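Local coordinates for protein 6-phosphogluconate dehydrogenase NAD-binding (Dyadobacter fermentans, PDB 4GBJ) that probably acts as an NAD(P)-dependent oxidoreductase of the 6-phosphogluconate and 3-hydroxyisobutyrate dehydrogenase type, at residues G120-A125 with G168-I173; G135-S140 with N155-V160. All blocks are in the same frame, centred on the assembly; numbering follows the deposited sequence.

Contact 1: G120-A125 with G168-I173; sequences GAPIFA and GAANVI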
loop_
_atom_site.group_PDB
_atom_site.type_symbol
_atom_site.label_atom_id
_atom_site.label_comp_id
_atom_site.label_asym_id
_atom_site.label_seq_id
_atom_site.Cartn_x
_atom_site.Cartn_y
_atom_site.Cartn_z
ATOM N N GLY B 120 8.327 1.529 -25.616
ATOM C CA GLY B 120 7.551 2.057 -24.505
ATOM C C GLY B 120 8.426 2.080 -23.287
ATOM O O GLY B 120 9.039 1.058 -22.969
ATOM N N ALA B 121 8.678 3.271 -22.727
ATOM C CA ALA B 121 9.699 3.396 -21.661
ATOM C C ALA B 121 9.256 4.289 -20.528
ATOM O O ALA B 121 9.999 5.176 -20.136
ATOM C CB ALA B 121 11.005 3.915 -22.243
ATOM N N PRO B 122 8.078 4.038 -19.951
ATOM C CA PRO B 122 7.600 4.889 -18.836
ATOM C C PRO B 122 8.540 4.863 -17.646
ATOM O O PRO B 122 9.108 3.821 -17.337
ATOM C CB PRO B 122 6.236 4.291 -18.495
ATOM C CG PRO B 122 6.246 2.919 -19.087
ATOM C CD PRO B 122 7.088 3.001 -20.293
ATOM N N ILE B 123 8.678 6.006 -16.974
ATOM C CA ILE B 123 9.595 6.166 -15.842
ATOM C C ILE B 123 8.827 6.231 -14.523
ATOM O O ILE B 123 7.791 6.898 -14.411
ATOM C CB ILE B 123 10.539 7.400 -16.044
ATOM C CG1 ILE B 123 11.648 7.456 -14.957
ATOM C CG2 ILE B 123 9.777 8.727 -16.114
ATOM C CD1 ILE B 123 12.772 8.450 -15.283
ATOM N N PHE B 124 9.400 5.563 -13.504
ATOM C CA PHE B 124 8.881 5.505 -12.153
ATOM C C PHE B 124 9.852 6.309 -11.351
ATOM O O PHE B 124 10.825 5.771 -10.821
ATOM C CB PHE B 124 8.781 4.047 -11.658
ATOM C CG PHE B 124 7.886 3.158 -12.503
ATOM C CD1 PHE B 124 6.702 2.657 -11.990
ATOM C CD2 PHE B 124 8.197 2.889 -13.835
ATOM C CE1 PHE B 124 5.908 1.801 -12.742
ATOM C CE2 PHE B 124 7.355 2.118 -14.625
ATOM C CZ PHE B 124 6.252 1.520 -14.058
ATOM N N ALA B 125 9.677 7.625 -11.380
ATOM C CA ALA B 125 10.594 8.532 -10.679
ATOM C C ALA B 125 10.052 9.928 -10.610
ATOM O O ALA B 125 9.729 10.495 -11.641
ATOM C CB ALA B 125 11.949 8.583 -11.410
ATOM N N GLY B 168 3.146 -1.661 -25.848
ATOM C CA GLY B 168 2.341 -1.035 -24.812
ATOM C C GLY B 168 2.389 -1.749 -23.466
ATOM O O GLY B 168 1.773 -1.291 -22.522
ATOM N N ALA B 169 3.078 -2.892 -23.348
ATOM C CA ALA B 169 3.166 -3.608 -22.061
ATOM C C ALA B 169 3.767 -2.790 -20.887
ATOM O O ALA B 169 3.243 -2.849 -19.759
ATOM C CB ALA B 169 3.967 -4.874 -22.234
ATOM N N ALA B 170 4.881 -2.077 -21.110
ATOM C CA ALA B 170 5.467 -1.308 -20.014
ATOM C C ALA B 170 4.475 -0.249 -19.530
ATOM O O ALA B 170 4.390 0.037 -18.325
ATOM C CB ALA B 170 6.768 -0.674 -20.449
ATOM N N ASN B 171 3.709 0.322 -20.482
ATOM C CA ASN B 171 2.659 1.320 -20.182
ATOM C C ASN B 171 1.611 0.751 -19.260
ATOM O O ASN B 171 1.118 1.468 -18.401
ATOM C CB ASN B 171 2.011 1.810 -21.443
ATOM C CG ASN B 171 2.929 2.611 -22.301
ATOM O OD1 ASN B 171 3.175 2.271 -23.448
ATOM N ND2 ASN B 171 3.471 3.695 -21.769
ATOM N N VAL B 172 1.305 -0.548 -19.388
ATOM C CA VAL B 172 0.339 -1.211 -18.489
ATOM C C VAL B 172 0.921 -1.220 -17.081
ATOM O O VAL B 172 0.202 -0.947 -16.109
ATOM C CB VAL B 172 -0.036 -2.661 -18.932
ATOM C CG1 VAL B 172 -0.899 -3.344 -17.905
ATOM C CG2 VAL B 172 -0.703 -2.683 -20.283
ATOM N N ILE B 173 2.233 -1.477 -16.965
ATOM C CA ILE B 173 2.864 -1.561 -15.637
ATOM C C ILE B 173 2.814 -0.182 -14.972
ATOM O O ILE B 173 2.564 -0.098 -13.798
ATOM C CB ILE B 173 4.315 -2.126 -15.662
ATOM C CG1 ILE B 173 4.422 -3.469 -16.400
ATOM C CG2 ILE B 173 4.916 -2.256 -14.238
ATOM C CD1 ILE B 173 3.505 -4.560 -15.842
#
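G120 meets A170 through its carbonyl oxygen: G120 O lies 3.8 Å from A170 CB, a van der Waals approach at the start of the helix that begins at A169. The backbone is close here, with CA of G120 6.0 Å from CA of A170, and the same methyl then serves the next contact along the chain.

P122 carries the middle of the interface with CG and CD of its ring. P122 CD rests on A170 CB at 3.7 Å, while CG sits 3.5 Å from A170 O, a contact without a hydrogen bond, and also lies near the backbone N of N171. The N171 side chain runs at about a right angle to the proline ring, its CG anti to the carbonyl carbon (chi1 -67°), and N171 ND2 reaches P122 CG at 3.9 Å. The other branch, N171 OD1, is held by a hydrogen bond to S104 OG, which fixes the amide beside the proline. An alanine in place of P122 would probably open a gap beside A170 O and CB and remove the packing that CG and CD give to N171 ND2.

Strand 117-124 of the Rossmann-type domain, interrupted around P122, is set against the start of helix 169-197, the long helix that leads into the C-terminal domain. The predicted active-site residue K174 follows directly in that helix, and its NZ hydrogen-bonds to I123 O.

The F124 ring reaches the helix through CZ. F124 CZ lies 4.0 Å from I173 CG2, and I173 C sits at the ring edge, near its plane, 3.9 Å from the same F124 CZ. The two side chains meet at a slant. K174 makes a cation-pi contact with this ring, and M208 of the second subunit packs on F124 as well.

Contact 2: G135-S140 with N155-V160; sequences GNICLS and NFVKGV. With NA (sodium ion), chain E.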
loop_
_atom_site.group_PDB
_atom_site.type_symbol
_atom_site.label_atom_id
_atom_site.label_comp_id
_atom_site.label_asym_id
_atom_site.label_seq_id
_atom_site.Cartn_x
_atom_site.Cartn_y
_atom_site.Cartn_z
ATOM N N GLY B 135 15.375 6.077 -9.281
ATOM C CA GLY B 135 14.165 5.724 -10.006
ATOM C C GLY B 135 14.289 4.451 -10.821
ATOM O O GLY B 135 15.320 3.784 -10.828
ATOM N N ASN B 136 13.213 4.084 -11.485
ATOM C CA ASN B 136 13.169 2.858 -12.267
ATOM C C ASN B 136 12.492 3.085 -13.598
ATOM O O ASN B 136 11.624 3.941 -13.716
ATOM C CB ASN B 136 12.430 1.780 -11.484
ATOM C CG ASN B 136 13.162 1.365 -10.223
ATOM O OD1 ASN B 136 14.144 0.649 -10.282
ATOM N ND2 ASN B 136 12.773 1.875 -9.074
ATOM N N ILE B 137 12.810 2.258 -14.571
ATOM C CA ILE B 137 12.138 2.325 -15.874
ATOM C C ILE B 137 11.679 0.924 -16.309
ATOM O O ILE B 137 12.338 -0.076 -16.013
ATOM C CB ILE B 137 13.087 2.999 -16.906
ATOM C CG1 ILE B 137 12.306 3.672 -18.046
ATOM C CG2 ILE B 137 14.157 2.039 -17.438
ATOM C CD1 ILE B 137 13.207 4.520 -18.942
ATOM N N CYS B 138 10.569 0.874 -17.059
ATOM C CA CYS B 138 10.052 -0.345 -17.688
ATOM C C CYS B 138 10.196 -0.167 -19.163
ATOM O O CYS B 138 9.864 0.899 -19.672
ATOM C CB CYS B 138 8.598 -0.623 -17.300
ATOM S SG CYS B 138 8.410 -1.160 -15.588
ATOM N N LEU B 139 10.649 -1.200 -19.861
ATOM C CA LEU B 139 10.838 -1.133 -21.308
ATOM C C LEU B 139 10.062 -2.199 -21.955
ATOM O O LEU B 139 10.059 -3.314 -21.463
ATOM C CB LEU B 139 12.300 -1.306 -21.713
ATOM C CG LEU B 139 13.335 -0.426 -21.068
ATOM C CD1 LEU B 139 14.699 -0.868 -21.523
ATOM C CD2 LEU B 139 13.079 1.073 -21.376
ATOM N N SER B 140 9.455 -1.896 -23.089
ATOM C CA SER B 140 8.782 -2.903 -23.903
ATOM C C SER B 140 8.811 -2.441 -25.374
ATOM O O SER B 140 8.840 -1.232 -25.678
ATOM C CB SER B 140 7.376 -3.173 -23.392
ATOM O OG SER B 140 6.451 -2.152 -23.719
ATOM N N ASN B 155 21.971 5.254 -17.125
ATOM C CA ASN B 155 22.606 6.432 -16.554
ATOM C C ASN B 155 21.693 7.223 -15.642
ATOM O O ASN B 155 22.199 7.827 -14.723
ATOM C CB ASN B 155 23.127 7.339 -17.658
ATOM C CG ASN B 155 24.300 6.710 -18.372
ATOM O OD1 ASN B 155 25.377 6.586 -17.806
ATOM N ND2 ASN B 155 24.105 6.228 -19.586
ATOM N N PHE B 156 20.368 7.204 -15.840
ATOM C CA PHE B 156 19.476 8.008 -14.989
ATOM C C PHE B 156 18.469 7.202 -14.170
ATOM O O PHE B 156 17.617 7.813 -13.548
ATOM C CB PHE B 156 18.743 9.078 -15.812
ATOM C CG PHE B 156 17.922 8.618 -16.969
ATOM C CD1 PHE B 156 16.563 8.354 -16.819
ATOM C CD2 PHE B 156 18.468 8.545 -18.235
ATOM C CE1 PHE B 156 15.787 7.969 -17.915
ATOM C CE2 PHE B 156 17.690 8.173 -19.328
ATOM C CZ PHE B 156 16.358 7.878 -19.154
ATOM N N VAL B 157 18.609 5.877 -14.080
ATOM C CA VAL B 157 17.752 5.054 -13.234
ATOM C C VAL B 157 18.589 4.002 -12.583
ATOM O O VAL B 157 19.652 3.660 -13.082
ATOM C CB VAL B 157 16.552 4.386 -13.959
ATOM C CG1 VAL B 157 15.619 5.423 -14.598
ATOM C CG2 VAL B 157 17.018 3.331 -14.963
ATOM N N LYS B 158 18.055 3.427 -11.516
ATOM C CA LYS B 158 18.659 2.299 -10.831
ATOM C C LYS B 158 18.204 1.048 -11.593
ATOM O O LYS B 158 19.003 0.415 -12.260
ATOM C CB LYS B 158 18.230 2.290 -9.346
ATOM C CG LYS B 158 18.629 1.062 -8.560
ATOM C CD LYS B 158 18.206 1.196 -7.086
ATOM C CE LYS B 158 18.160 -0.130 -6.373
ATOM N NZ LYS B 158 19.516 -0.729 -6.224
ATOM N N GLY B 159 16.908 0.777 -11.587
ATOM C CA GLY B 159 16.372 -0.419 -12.228
ATOM C C GLY B 159 15.807 -0.238 -13.613
ATOM O O GLY B 159 15.109 0.737 -13.897
ATOM N N VAL B 160 16.058 -1.251 -14.453
ATOM C CA VAL B 160 15.563 -1.376 -15.806
ATOM C C VAL B 160 14.824 -2.696 -15.868
ATOM O O VAL B 160 15.447 -3.734 -15.694
ATOM C CB VAL B 160 16.686 -1.285 -16.867
ATOM C CG1 VAL B 160 16.095 -1.325 -18.278
ATOM C CG2 VAL B 160 17.502 -0.015 -16.684
HETATM NA NA NA E . 22.013 3.269 -13.143
HETATM O O HOH W 1 16.188 7.757 -11.343
HETATM O O HOH W 2 21.077 1.116 -13.901
HETATM O O HOH W 3 24.261 2.071 -14.037
#
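N136 and G159 meet because CG of N136 stands anti to its carbonyl carbon (chi1 -66°) and the second torsion turns OD1 toward the neighbouring strand. N136 OD1 comes 3.1 Å from G159 N, but the bond is weak, bent to 121° at the hydrogen. The same oxygen also lies close to G159 CA, on the face where a side chain at that position would have to project, and the glycine avoids that conflict. I137 has CG1 anti to its backbone N, placing CG2 in the crowded position between N and carbonyl carbon; there I137 CG2 touches V157 CG2 and V160 CG1, each at 4.0 Å. I137 and V160 lie side by side and point the same way. Farther along, L139 crosses V160 at a slant, with L139 CD1 3.6 Å from V160 CG1.

The backbones are joined by two good hydrogen bonds. I137 N donates a hydrogen bond to G159 O at 2.8 Å with an N-H...O angle of 162°, and K158 N donates to G135 O. G159 N adds a weak, long bond to G135 O, so that oxygen receives two amides, while V157 CB packs on G135 O at 3.4 Å. Water bridges G135 N to F156 O.

In the loop ahead of strand 159-162, V157 O binds the sodium ion at 2.4 Å. Two waters and E154 O complete the ligands found around it, and one of these waters also donates to K158 O. The metal therefore holds together two carbonyls of the loop between helix 143-153 and strand 159-162. N136 pairing with G159 and I137 with V160 are parallel bridges, and with helix 143-153 between the strands they make a beta-alpha-beta unit at the margin of the nucleotide-binding domain's sheet.

Contact 2 is nested in sequence within the loop that contact 1 closes, and the centres of the two lie about 10 Å apart. They meet directly along neighbouring antiparallel strands: F124 N lies 2.8 Å from N136 O and G120 N 2.8 Å from S140 O, both probable hydrogen bonds. P122 O also packs on I137 CG1 at 3.3 Å. Contact 1 lies beside the predicted active-site K174, whose side chain is about 4 Å from that of P122 but about 9 Å from that of I137 in contact 2. The sodium belongs to contact 2, about 13 Å from the side chain of F124. Both contacts touch the second subunit.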